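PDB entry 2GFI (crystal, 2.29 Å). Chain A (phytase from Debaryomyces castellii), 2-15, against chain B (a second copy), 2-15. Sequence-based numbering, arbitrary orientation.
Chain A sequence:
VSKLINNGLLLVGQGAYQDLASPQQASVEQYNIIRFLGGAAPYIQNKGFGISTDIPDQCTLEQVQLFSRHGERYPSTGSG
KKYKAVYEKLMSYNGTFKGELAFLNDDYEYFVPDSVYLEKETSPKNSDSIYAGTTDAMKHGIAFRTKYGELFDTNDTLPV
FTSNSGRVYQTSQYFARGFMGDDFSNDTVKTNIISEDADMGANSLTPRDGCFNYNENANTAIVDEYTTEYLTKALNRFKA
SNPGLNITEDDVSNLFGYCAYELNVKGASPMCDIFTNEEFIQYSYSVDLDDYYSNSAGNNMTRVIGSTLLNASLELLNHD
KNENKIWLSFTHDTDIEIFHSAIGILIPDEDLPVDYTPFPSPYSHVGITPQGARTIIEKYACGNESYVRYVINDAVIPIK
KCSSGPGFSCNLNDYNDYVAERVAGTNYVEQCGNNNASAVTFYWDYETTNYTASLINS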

# COMPACT_ATOMS: atom_id res chain seq x y z
N SER A 2 -13.43 -14.60 -9.20
CA SER A 2 -12.11 -14.04 -9.39
C SER A 2 -11.61 -13.22 -8.20
O SER A 2 -12.34 -12.43 -7.62
N LYS A 3 -10.34 -13.39 -7.88
CA LYS A 3 -9.73 -12.62 -6.80
C LYS A 3 -9.59 -11.17 -7.20
O LYS A 3 -9.37 -10.33 -6.35
N LEU A 4 -9.80 -10.88 -8.49
CA LEU A 4 -9.84 -9.49 -9.00
C LEU A 4 -11.12 -8.75 -8.66
O LEU A 4 -11.22 -7.54 -8.82
N ILE A 5 -12.12 -9.49 -8.17
CA ILE A 5 -13.42 -8.90 -7.92
C ILE A 5 -13.61 -8.79 -6.43
O ILE A 5 -13.39 -9.75 -5.69
N ASN A 6 -13.96 -7.61 -5.96
CA ASN A 6 -14.26 -7.43 -4.53
C ASN A 6 -13.09 -7.88 -3.69
O ASN A 6 -13.26 -8.56 -2.67
N ASN A 7 -11.89 -7.50 -4.10
CA ASN A 7 -10.78 -7.95 -3.32
C ASN A 7 -10.29 -6.88 -2.37
O ASN A 7 -9.29 -7.04 -1.72
N GLY A 8 -11.05 -5.79 -2.28
CA GLY A 8 -10.74 -4.69 -1.37
C GLY A 8 -11.92 -3.80 -1.08
O GLY A 8 -13.08 -4.10 -1.46
N LEU A 9 -11.63 -2.68 -0.45
CA LEU A 9 -12.67 -1.81 0.09
C LEU A 9 -12.75 -0.51 -0.68
O LEU A 9 -13.61 0.32 -0.40
N LEU A 10 -11.87 -0.33 -1.66
CA LEU A 10 -11.73 0.97 -2.31
C LEU A 10 -12.53 1.03 -3.61
O LEU A 10 -12.43 0.17 -4.47
N LEU A 11 -13.29 2.10 -3.73
CA LEU A 11 -14.09 2.41 -4.89
C LEU A 11 -13.29 3.27 -5.87
O LEU A 11 -13.75 4.33 -6.33
N VAL A 12 -12.07 2.83 -6.15
CA VAL A 12 -11.18 3.50 -7.09
C VAL A 12 -10.17 2.45 -7.52
O VAL A 12 -9.81 1.55 -6.72
N GLY A 13 -9.68 2.54 -8.75
CA GLY A 13 -8.61 1.65 -9.17
C GLY A 13 -7.27 2.36 -9.22
O GLY A 13 -7.06 3.40 -8.56
N GLN A 14 -6.36 1.82 -10.04
CA GLN A 14 -4.99 2.24 -10.05
C GLN A 14 -4.77 3.59 -10.70
O GLN A 14 -3.70 4.20 -10.53
N GLY A 15 -5.77 4.07 -11.43
CA GLY A 15 -5.73 5.38 -12.07
C GLY A 15 -5.43 6.52 -11.12
O GLY A 15 -5.05 7.63 -11.55
N SER B 2 -18.63 -1.53 -11.35
CA SER B 2 -18.17 -1.19 -10.02
C SER B 2 -16.66 -1.01 -9.92
O SER B 2 -15.88 -1.77 -10.46
N LYS B 3 -16.26 0.01 -9.16
CA LYS B 3 -14.84 0.26 -8.95
C LYS B 3 -14.24 -0.82 -8.07
O LYS B 3 -13.04 -0.94 -8.01
N LEU B 4 -15.10 -1.65 -7.46
CA LEU B 4 -14.66 -2.83 -6.70
C LEU B 4 -14.21 -3.99 -7.58
O LEU B 4 -13.62 -4.96 -7.10
N ILE B 5 -14.48 -3.90 -8.87
CA ILE B 5 -14.19 -4.99 -9.78
C ILE B 5 -13.02 -4.60 -10.64
O ILE B 5 -12.98 -3.52 -11.21
N ASN B 6 -12.01 -5.46 -10.68
CA ASN B 6 -10.87 -5.21 -11.56
C ASN B 6 -10.26 -3.86 -11.27
O ASN B 6 -9.92 -3.10 -12.18
N ASN B 7 -10.10 -3.56 -9.99
CA ASN B 7 -9.55 -2.27 -9.70
C ASN B 7 -8.06 -2.36 -9.39
O ASN B 7 -7.46 -1.38 -9.02
N GLY B 8 -7.49 -3.54 -9.61
CA GLY B 8 -6.06 -3.76 -9.39
C GLY B 8 -5.55 -4.98 -10.11
O GLY B 8 -6.25 -5.62 -10.93
N LEU B 9 -4.32 -5.34 -9.77
CA LEU B 9 -3.59 -6.37 -10.50
C LEU B 9 -3.41 -7.62 -9.67
O LEU B 9 -2.86 -8.61 -10.16
N LEU B 10 -3.88 -7.59 -8.43
CA LEU B 10 -3.57 -8.67 -7.49
C LEU B 10 -4.69 -9.69 -7.42
O LEU B 10 -5.85 -9.36 -7.25
N LEU B 11 -4.29 -10.94 -7.54
CA LEU B 11 -5.16 -12.10 -7.45
C LEU B 11 -5.23 -12.59 -6.00
O LEU B 11 -5.04 -13.78 -5.71
N VAL B 12 -5.47 -11.65 -5.09
CA VAL B 12 -5.61 -11.94 -3.67
C VAL B 12 -6.36 -10.77 -3.07
O VAL B 12 -6.22 -9.62 -3.55
N GLY B 13 -7.16 -11.02 -2.04
CA GLY B 13 -7.80 -9.91 -1.35
C GLY B 13 -7.14 -9.61 -0.02
O GLY B 13 -5.96 -9.95 0.21
N GLN B 14 -7.92 -9.01 0.89
CA GLN B 14 -7.39 -8.47 2.11
C GLN B 14 -7.04 -9.53 3.14
O GLN B 14 -6.32 -9.24 4.11
N GLY B 15 -7.51 -10.75 2.92
CA GLY B 15 -7.20 -11.88 3.78
C GLY B 15 -5.72 -12.13 3.97
O GLY B 15 -5.30 -12.83 4.91

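An exact two-fold axis relates the two stretches, so each rule read along chain B holds again from chain A. Ser B2 barely meets the partner; in rotamer t it braces its own turn, OG accepting from Leu B4 N at 3.0 Å. Lys B3 directs its CA-to-CB bond toward chain A, and its CB lies 3.3 Å from Leu A11 C, while NZ finds its hydrogen bond elsewhere in the structure.

Leu B4 is the main apolar plug. It also points toward chain A, chi1 m and chi2 t, setting CG 3.4 Å from Leu A11 CD1 and CD2 3.4 Å from Leu A10 O. Its carbonyl works too: Asn A6 N donates to Leu B4 O at 2.9 Å. At Ile B5 the backbones form a single bridge with Ile A5, and the sideways side chain (m, t) brings CG2 to 3.9 Å from Ile A5 CG1. Asn B6, chi1 m, starts sideways, but its end nears the partner, OD1 reaching 3.4 Å from Leu A4 CB.

Asn B7 is the polar key. With chi1 p, its ND2 donates to Val A12 O at 2.9 Å and to water 4 at 2.7 Å; that water in turn donates to Leu A10 O at 2.9 Å. Water 1 lies between Asn B7 OD1, 2.9 Å away, and Leu A4 O, 2.7 Å away.

Gly B8 offers only backbone, its O 3.5 Å from Leu A4 CD2. The CA-to-CB bond of Leu B9 points away. Leu B11 leaves sideways, chi1 between wells at -95°, yet its CD1 comes within 3.4 Å of Leu A4 CG. The CA-to-CB bond of Val B12 also points away; its carbonyl, Val B12 O, accepts from Asn A7 ND2 at 2.9 Å. Gly B13 lets its CA approach Asn A7 O at 3.3 Å, where a CB would be tight.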

# COMPACT_ATOMS: atom_id res chain seq x y z
CB SER A 2 -12.02 -13.21 -10.64
OG SER A 2 -10.73 -12.65 -10.74
CB LYS A 3 -8.43 -13.30 -6.33
CG LYS A 3 -8.36 -14.79 -6.72
CD LYS A 3 -8.06 -15.75 -5.55
CE LYS A 3 -9.17 -15.85 -4.46
NZ LYS A 3 -8.90 -15.13 -3.11
CB LEU A 4 -9.63 -9.47 -10.51
CG LEU A 4 -8.24 -9.84 -11.01
CD1 LEU A 4 -8.18 -9.77 -12.50
CD2 LEU A 4 -7.18 -8.97 -10.39
CB ILE A 5 -14.50 -9.79 -8.57
CG1 ILE A 5 -14.41 -9.64 -10.11
CG2 ILE A 5 -15.91 -9.43 -8.07
CD1 ILE A 5 -15.11 -10.79 -10.91
CB ASN A 6 -15.52 -8.22 -4.13
CG ASN A 6 -16.76 -7.67 -4.77
OD1 ASN A 6 -16.86 -6.48 -4.99
ND2 ASN A 6 -17.70 -8.53 -5.07
CB ASN A 7 -9.68 -8.51 -4.23
CG ASN A 7 -8.92 -7.44 -4.92
OD1 ASN A 7 -9.44 -6.37 -5.25
ND2 ASN A 7 -7.65 -7.72 -5.14
CB LEU A 9 -12.39 -1.53 1.57
CG LEU A 9 -12.33 -2.76 2.45
CD1 LEU A 9 -11.81 -2.46 3.85
CD2 LEU A 9 -13.74 -3.40 2.50
CB LEU A 10 -10.26 1.33 -2.58
CG LEU A 10 -9.36 1.34 -1.34
CD1 LEU A 10 -7.92 1.53 -1.76
CD2 LEU A 10 -9.80 2.41 -0.33
CB LEU A 11 -15.33 3.16 -4.41
CG LEU A 11 -16.65 2.42 -4.13
CD1 LEU A 11 -16.66 0.93 -4.28
CD2 LEU A 11 -17.37 2.92 -2.85
CB VAL A 12 -10.45 4.68 -6.42
CG1 VAL A 12 -9.38 4.18 -5.37
CG2 VAL A 12 -9.85 5.66 -7.48
CB GLN A 14 -4.13 1.16 -10.70
CG GLN A 14 -4.30 -0.20 -10.07
CD GLN A 14 -4.12 -0.14 -8.58
OE1 GLN A 14 -5.05 -0.48 -7.82
NE2 GLN A 14 -2.95 0.32 -8.14
CB SER B 2 -18.61 -2.21 -8.99
OG SER B 2 -18.09 -1.86 -7.73
CB LYS B 3 -14.62 1.70 -8.44
CG LYS B 3 -15.81 2.63 -8.77
CD LYS B 3 -15.43 3.93 -9.50
CE LYS B 3 -14.88 3.75 -10.95
NZ LYS B 3 -13.34 3.94 -11.14
CB LEU B 4 -15.77 -3.31 -5.77
CG LEU B 4 -16.10 -2.40 -4.59
CD1 LEU B 4 -17.19 -2.99 -3.76
CD2 LEU B 4 -14.88 -2.13 -3.74
CB ILE B 5 -15.45 -5.28 -10.62
CG1 ILE B 5 -16.53 -5.93 -9.71
CG2 ILE B 5 -15.13 -6.19 -11.82
CD1 ILE B 5 -17.99 -5.86 -10.30
CB ASN B 6 -11.29 -5.27 -13.05
CG ASN B 6 -11.70 -6.64 -13.47
OD1 ASN B 6 -11.16 -7.62 -12.97
ND2 ASN B 6 -12.64 -6.74 -14.38
CB ASN B 7 -10.36 -1.57 -8.61
CG ASN B 7 -10.09 -2.12 -7.26
OD1 ASN B 7 -9.81 -3.32 -7.08
ND2 ASN B 7 -10.17 -1.25 -6.28
CB LEU B 9 -2.22 -5.83 -10.93
CG LEU B 9 -2.28 -4.58 -11.81
CD1 LEU B 9 -0.91 -3.94 -12.00
CD2 LEU B 9 -2.91 -4.98 -13.16
CB LEU B 10 -3.25 -8.13 -6.08
CG LEU B 10 -2.12 -7.11 -6.01
CD1 LEU B 10 -2.03 -6.53 -4.62
CD2 LEU B 10 -0.78 -7.73 -6.45
CB LEU B 11 -4.58 -13.18 -8.35
CG LEU B 11 -5.08 -13.35 -9.80
CD1 LEU B 11 -6.10 -12.38 -10.30
CD2 LEU B 11 -3.94 -13.64 -10.81
CB VAL B 12 -4.23 -12.07 -2.98
CG1 VAL B 12 -3.51 -10.66 -2.88
CG2 VAL B 12 -4.33 -12.79 -1.61
CB GLN B 14 -8.37 -7.46 2.69
CG GLN B 14 -8.75 -6.37 1.71
CD GLN B 14 -7.53 -5.72 1.12
OE1 GLN B 14 -7.34 -5.75 -0.12
NE2 GLN B 14 -6.68 -5.16 1.97
O HOH W 1 -9.19 -5.87 -8.39
O HOH W 2 -6.57 -6.53 -7.33
O HOH W 3 -11.87 -4.73 -5.11
O HOH W 4 -10.93 -2.27 -3.88